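Local coordinates for lipase (Streptomyces rimosus, PDB 5MAL), which hydrolyses triacylglycerols, p-nitrophenyl and naphthyl esters and other esters and thioesters as a secreted, monomeric serine hydrolase of the SGNH (GDSL) superfamily, at residues A[142-147]-A[202-207]; A[103-108]-A[160-165]. One frame throughout, in Å; residues are numbered along the deposited sequence.

Interaction 1. Residues A[142-147]-A[202-207]; sequences PRFYKL and PWLHSV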
loop_
_atom_site.group_PDB
_atom_site.type_symbol
_atom_site.label_atom_id
_atom_site.label_comp_id
_atom_site.label_asym_id
_atom_site.label_seq_id
_atom_site.Cartn_x
_atom_site.Cartn_y
_atom_site.Cartn_z
ATOM N N PRO A 142 1.726 -6.107 1.987
ATOM C CA PRO A 142 2.071 -7.518 2.136
ATOM C C PRO A 142 3.293 -7.650 3.025
ATOM O O PRO A 142 4.122 -6.740 3.022
ATOM C CB PRO A 142 2.378 -7.953 0.696
ATOM C CG PRO A 142 2.958 -6.712 0.066
ATOM C CD PRO A 142 2.199 -5.544 0.709
ATOM N N ARG A 143 3.383 -8.724 3.799
ATOM C CA ARG A 143 4.671 -9.114 4.348
ATOM C C ARG A 143 5.599 -9.284 3.160
ATOM O O ARG A 143 5.218 -9.902 2.159
ATOM C CB ARG A 143 4.569 -10.409 5.165
ATOM C CG ARG A 143 4.108 -10.218 6.594
ATOM C CD ARG A 143 4.137 -11.544 7.328
ATOM N NE ARG A 143 3.285 -12.505 6.649
ATOM C CZ ARG A 143 2.042 -12.788 7.012
ATOM N NH1 ARG A 143 1.513 -12.198 8.079
ATOM N NH2 ARG A 143 1.340 -13.678 6.319
ATOM N N PHE A 144 6.802 -8.730 3.248
ATOM C CA PHE A 144 7.691 -8.712 2.097
ATOM C C PHE A 144 8.377 -10.053 1.830
ATOM O O PHE A 144 8.764 -10.331 0.698
ATOM C CB PHE A 144 8.773 -7.648 2.262
ATOM C CG PHE A 144 8.298 -6.231 2.045
ATOM C CD1 PHE A 144 7.084 -5.959 1.446
ATOM C CD2 PHE A 144 9.106 -5.165 2.421
ATOM C CE1 PHE A 144 6.663 -4.655 1.246
ATOM C CE2 PHE A 144 8.693 -3.851 2.235
ATOM C CZ PHE A 144 7.464 -3.598 1.646
ATOM N N TYR A 145 8.557 -10.863 2.874
ATOM C CA TYR A 145 9.416 -12.041 2.779
ATOM C C TYR A 145 8.759 -13.335 3.213
ATOM O O TYR A 145 7.969 -13.360 4.163
ATOM C CB TYR A 145 10.680 -11.829 3.628
ATOM C CG TYR A 145 11.574 -10.786 3.050
ATOM C CD1 TYR A 145 12.367 -11.077 1.951
ATOM C CD2 TYR A 145 11.623 -9.498 3.582
ATOM C CE1 TYR A 145 13.182 -10.130 1.389
ATOM C CE2 TYR A 145 12.448 -8.535 3.024
ATOM C CZ TYR A 145 13.224 -8.861 1.924
ATOM O OH TYR A 145 14.062 -7.941 1.329
ATOM N N LYS A 146 9.109 -14.411 2.518
ATOM C CA LYS A 146 8.852 -15.754 3.014
ATOM C C LYS A 146 10.058 -16.144 3.843
ATOM O O LYS A 146 11.192 -16.055 3.366
ATOM C CB LYS A 146 8.659 -16.757 1.879
ATOM C CG LYS A 146 8.669 -18.200 2.373
ATOM C CD LYS A 146 8.848 -19.175 1.219
ATOM C CE LYS A 146 8.321 -20.572 1.561
ATOM N NZ LYS A 146 8.268 -20.806 3.037
ATOM N N LEU A 147 9.826 -16.559 5.083
ATOM C CA LEU A 147 10.922 -16.951 5.954
ATOM C C LEU A 147 11.154 -18.463 5.928
ATOM O O LEU A 147 10.240 -19.228 5.621
ATOM C CB LEU A 147 10.644 -16.495 7.384
ATOM C CG LEU A 147 10.383 -15.002 7.585
ATOM C CD1 LEU A 147 10.268 -14.692 9.067
ATOM C CD2 LEU A 147 11.489 -14.166 6.948
ATOM N N PRO A 202 7.876 -14.595 -6.510
ATOM C CA PRO A 202 7.644 -13.250 -5.977
ATOM C C PRO A 202 6.657 -12.444 -6.816
ATOM O O PRO A 202 6.711 -12.461 -8.050
ATOM C CB PRO A 202 9.041 -12.617 -5.998
ATOM C CG PRO A 202 9.754 -13.337 -7.113
ATOM C CD PRO A 202 9.260 -14.757 -6.996
ATOM N N TRP A 203 5.737 -11.784 -6.115
ATOM C CA TRP A 203 4.846 -10.795 -6.699
ATOM C C TRP A 203 5.244 -9.407 -6.249
ATOM O O TRP A 203 4.471 -8.457 -6.388
ATOM C CB TRP A 203 3.402 -11.042 -6.297
ATOM C CG TRP A 203 2.764 -12.141 -7.042
ATOM C CD1 TRP A 203 3.289 -12.845 -8.106
ATOM C CD2 TRP A 203 1.465 -12.674 -6.805
ATOM N NE1 TRP A 203 2.384 -13.788 -8.525
ATOM C CE2 TRP A 203 1.256 -13.703 -7.748
ATOM C CE3 TRP A 203 0.456 -12.385 -5.883
ATOM C CZ2 TRP A 203 0.076 -14.444 -7.789
ATOM C CZ3 TRP A 203 -0.717 -13.129 -5.922
ATOM C CH2 TRP A 203 -0.894 -14.143 -6.865
ATOM N N LEU A 204 6.429 -9.325 -5.654
ATOM C CA LEU A 204 7.031 -8.060 -5.268
ATOM C C LEU A 204 8.349 -7.943 -5.971
ATOM O O LEU A 204 9.030 -8.949 -6.172
ATOM C CB LEU A 204 7.275 -7.990 -3.763
ATOM C CG LEU A 204 6.056 -8.162 -2.872
ATOM C CD1 LEU A 204 6.524 -8.481 -1.455
ATOM C CD2 LEU A 204 5.254 -6.882 -2.920
ATOM N N HIS A 205 8.729 -6.722 -6.321
ATOM C CA HIS A 205 10.097 -6.471 -6.745
ATOM C C HIS A 205 10.996 -6.584 -5.534
ATOM O O HIS A 205 10.633 -6.144 -4.447
ATOM C CB HIS A 205 10.253 -5.076 -7.361
ATOM C CG HIS A 205 9.507 -4.886 -8.641
ATOM N ND1 HIS A 205 9.993 -5.315 -9.859
ATOM C CD2 HIS A 205 8.316 -4.295 -8.899
ATOM C CE1 HIS A 205 9.125 -5.013 -10.808
ATOM N NE2 HIS A 205 8.106 -4.380 -10.253
ATOM N N SER A 206 12.174 -7.158 -5.721
ATOM C CA SER A 206 13.166 -7.102 -4.673
ATOM C C SER A 206 13.808 -5.723 -4.741
ATOM O O SER A 206 13.244 -4.793 -5.310
ATOM C CB SER A 206 14.211 -8.198 -4.839
ATOM O OG SER A 206 15.060 -8.235 -3.701
ATOM N N VAL A 207 14.988 -5.589 -4.159
ATOM C CA VAL A 207 15.780 -4.406 -4.381
ATOM C C VAL A 207 16.218 -4.412 -5.827
ATOM O O VAL A 207 17.011 -5.257 -6.234
ATOM C CB VAL A 207 16.992 -4.374 -3.471
ATOM C CG1 VAL A 207 17.703 -3.052 -3.620
ATOM C CG2 VAL A 207 16.538 -4.578 -2.059
#
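The Phe-144 ring receives Leu-204 obliquely, with Leu-204 CD1 3.9 Å from CD1 of the ring, and the two side chains cross at about a right angle. From outside the two segments, Tyr-215 brings its ring against the same phenyl group, the planes inclined by about 25°, and Met-90 and Ile-163 also touch it. Leu-204 carries the contact from its segment, and its two methyls do different work. CD1 lies against the backbone of Phe-144, 3.6 Å from the carbonyl O and 3.7 Å from CA, while CD2 meets the CG corner of the Pro-142 ring at 3.8 Å. CG of Leu-204 stands anti to the carbonyl carbon (chi1 -58°), and with chi2 at 163° the two methyls fork toward the 142-147 loop. All three side chains are buried, and between side chains the contact is wholly apolar. Polar groups of these loops are tied elsewhere: Arg-143 forms a salt bridge with Asp-168, and His-205 NE2 bonds to Gly-16 O. The leucine side chain lies about 6 Å from that of His-216, the inferred active-site histidine, so this packing borders the catalytic region. The loop that follows strand 135-139 is thereby joined to the long loop leading into helix 219-232, with Phe-144 reaching helices 86-96 and 159-180, and Pro-142 resting on Tyr-226 of helix 219-232.

Interaction 2. Residues A[103-108]-A[160-165]; sequences ARIAKA and RAAINA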
loop_
_atom_site.group_PDB
_atom_site.type_symbol
_atom_site.label_atom_id
_atom_site.label_comp_id
_atom_site.label_asym_id
_atom_site.label_seq_id
_atom_site.Cartn_x
_atom_site.Cartn_y
_atom_site.Cartn_z
ATOM N N ALA A 103 17.773 -1.478 13.534
ATOM C CA ALA A 103 17.536 -0.215 14.236
ATOM C C ALA A 103 16.519 0.655 13.496
ATOM O O ALA A 103 15.626 1.257 14.103
ATOM C CB ALA A 103 18.849 0.540 14.406
ATOM N N ARG A 104 16.680 0.728 12.179
ATOM C CA ARG A 104 15.795 1.519 11.341
ATOM C C ARG A 104 14.379 0.952 11.366
ATOM O O ARG A 104 13.413 1.702 11.456
ATOM C CB ARG A 104 16.334 1.575 9.908
ATOM C CG ARG A 104 15.592 2.528 8.999
ATOM C CD ARG A 104 15.709 3.957 9.497
ATOM N NE ARG A 104 14.800 4.862 8.796
ATOM C CZ ARG A 104 13.531 5.068 9.149
ATOM N NH1 ARG A 104 13.016 4.433 10.197
ATOM N NH2 ARG A 104 12.775 5.915 8.454
ATOM N N ILE A 105 14.266 -0.373 11.279
ATOM C CA ILE A 105 12.987 -1.063 11.397
ATOM C C ILE A 105 12.324 -0.811 12.743
ATOM O O ILE A 105 11.115 -0.567 12.830
ATOM C CB ILE A 105 13.147 -2.583 11.238
ATOM C CG1 ILE A 105 13.752 -2.925 9.884
ATOM C CG2 ILE A 105 11.793 -3.268 11.419
ATOM C CD1 ILE A 105 12.781 -2.799 8.798
ATOM N N ALA A 106 13.117 -0.904 13.803
ATOM C CA ALA A 106 12.591 -0.671 15.143
ATOM C C ALA A 106 11.994 0.728 15.237
ATOM O O ALA A 106 10.930 0.922 15.831
ATOM C CB ALA A 106 13.688 -0.861 16.190
ATOM N N LYS A 107 12.677 1.695 14.636
ATOM C CA LYS A 107 12.212 3.076 14.649
ATOM C C LYS A 107 10.916 3.152 13.848
ATOM O O LYS A 107 9.953 3.768 14.271
ATOM C CB LYS A 107 13.288 4.015 14.089
ATOM C CG LYS A 107 12.821 5.431 13.772
ATOM C CD LYS A 107 13.923 6.237 13.102
ATOM C CE LYS A 107 13.395 7.564 12.571
ATOM N NZ LYS A 107 14.452 8.347 11.859
ATOM N N ALA A 108 10.885 2.475 12.705
ATOM C CA ALA A 108 9.687 2.447 11.875
ATOM C C ALA A 108 8.542 1.790 12.621
ATOM O O ALA A 108 7.403 2.248 12.557
ATOM C CB ALA A 108 9.961 1.712 10.556
ATOM N N ARG A 160 14.772 -9.684 7.262
ATOM C CA ARG A 160 13.545 -10.053 6.574
ATOM C C ARG A 160 12.409 -10.194 7.561
ATOM O O ARG A 160 11.305 -9.704 7.339
ATOM C CB ARG A 160 13.722 -11.368 5.815
ATOM C CG ARG A 160 14.703 -11.280 4.677
ATOM C CD ARG A 160 15.022 -12.658 4.104
ATOM N NE ARG A 160 16.445 -12.769 3.816
ATOM C CZ ARG A 160 17.093 -13.918 3.666
ATOM N NH1 ARG A 160 16.442 -15.075 3.779
ATOM N NH2 ARG A 160 18.395 -13.905 3.401
ATOM N N ALA A 161 12.686 -10.896 8.651
ATOM C CA ALA A 161 11.687 -11.124 9.675
ATOM C C ALA A 161 11.244 -9.814 10.307
ATOM O O ALA A 161 10.067 -9.633 10.601
ATOM C CB ALA A 161 12.222 -12.038 10.721
ATOM N N ALA A 162 12.197 -8.912 10.502
ATOM C CA ALA A 162 11.928 -7.622 11.125
ATOM C C ALA A 162 11.036 -6.767 10.239
ATOM O O ALA A 162 10.095 -6.132 10.719
ATOM C CB ALA A 162 13.233 -6.900 11.428
ATOM N N ILE A 163 11.350 -6.746 8.948
ATOM C CA ILE A 163 10.514 -6.080 7.950
ATOM C C ILE A 163 9.127 -6.699 7.886
ATOM O O ILE A 163 8.132 -5.993 7.767
ATOM C CB ILE A 163 11.167 -6.153 6.570
ATOM C CG1 ILE A 163 12.290 -5.146 6.481
ATOM C CG2 ILE A 163 10.199 -5.838 5.472
ATOM C CD1 ILE A 163 13.426 -5.649 5.692
ATOM N N ASN A 164 9.054 -8.024 7.950
ATOM C CA ASN A 164 7.762 -8.695 8.011
ATOM C C ASN A 164 6.959 -8.228 9.220
ATOM O O ASN A 164 5.761 -8.000 9.131
ATOM C CB ASN A 164 7.934 -10.208 8.079
ATOM C CG ASN A 164 8.127 -10.838 6.716
ATOM O OD1 ASN A 164 8.229 -10.152 5.713
ATOM N ND2 ASN A 164 8.175 -12.150 6.688
ATOM N N ALA A 165 7.638 -8.116 10.356
ATOM C CA ALA A 165 6.992 -7.706 11.594
ATOM C C ALA A 165 6.431 -6.295 11.476
ATOM O O ALA A 165 5.352 -6.013 11.994
ATOM C CB ALA A 165 7.976 -7.804 12.765
#
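Ile-105 projects from helix 98-130 toward helix 159-180 and meets Ile-163 and Ala-162 with its two branches. The tight part is the longer branch: CD1 of Ile-105 comes 3.3 Å from CG1 of Ile-163, a close and probably slightly strained pair, with Ile-163 chi2 at 144°, off a staggered value, and the side chains cross at about a right angle. The shorter branch sits less closely on the Ala-162 side chain, CG2 of Ile-105 to CB at 3.9 Å, although the same methyl approaches the Ala-162 carbonyl O to 3.4 Å. With CG1 beside the backbone N and CG2 anti to it (chi1 -59°), Ile-105 spreads its branches over two successive residues. The next residue, Ala-106, points away from the partner helix on the exposed side, and Lys-107 is exposed. On the buried side, Thr-89 and Met-90 bring helix 86-96 against Ile-105 and Ile-163 respectively. With an alanine here, both branches beyond CB would be gone, which would probably open a gap beside Ile-163 and leave the Ala-162 methyl without its contact to CG2. Since only hydrocarbon groups meet side chain to side chain, shape and burial hold the two helices here rather than directed bonds.

Helix 159-180 connects the two contacts, whose centres are 14 Å apart. Ile-163, engaged from helix 98-130 in interaction 2, also touches Phe-144 of interaction 1, with Ile-163 CG2 3.3 Å from Phe-144 CD2. The next residue, Asn-164, probably donates a hydrogen bond of 2.8 Å from ND2 to Tyr-145 O, which would tie the 142-147 loop to the helix, and Arg-160 packs on the Tyr-145 ring. Interaction 1 is the nearer to catalysis: the Phe-144 side chain lies about 9 Å from that of the nucleophile Ser-10. Interaction 2 stands farther out, with the Ile-163 side chain about 12 Å from that of His-216.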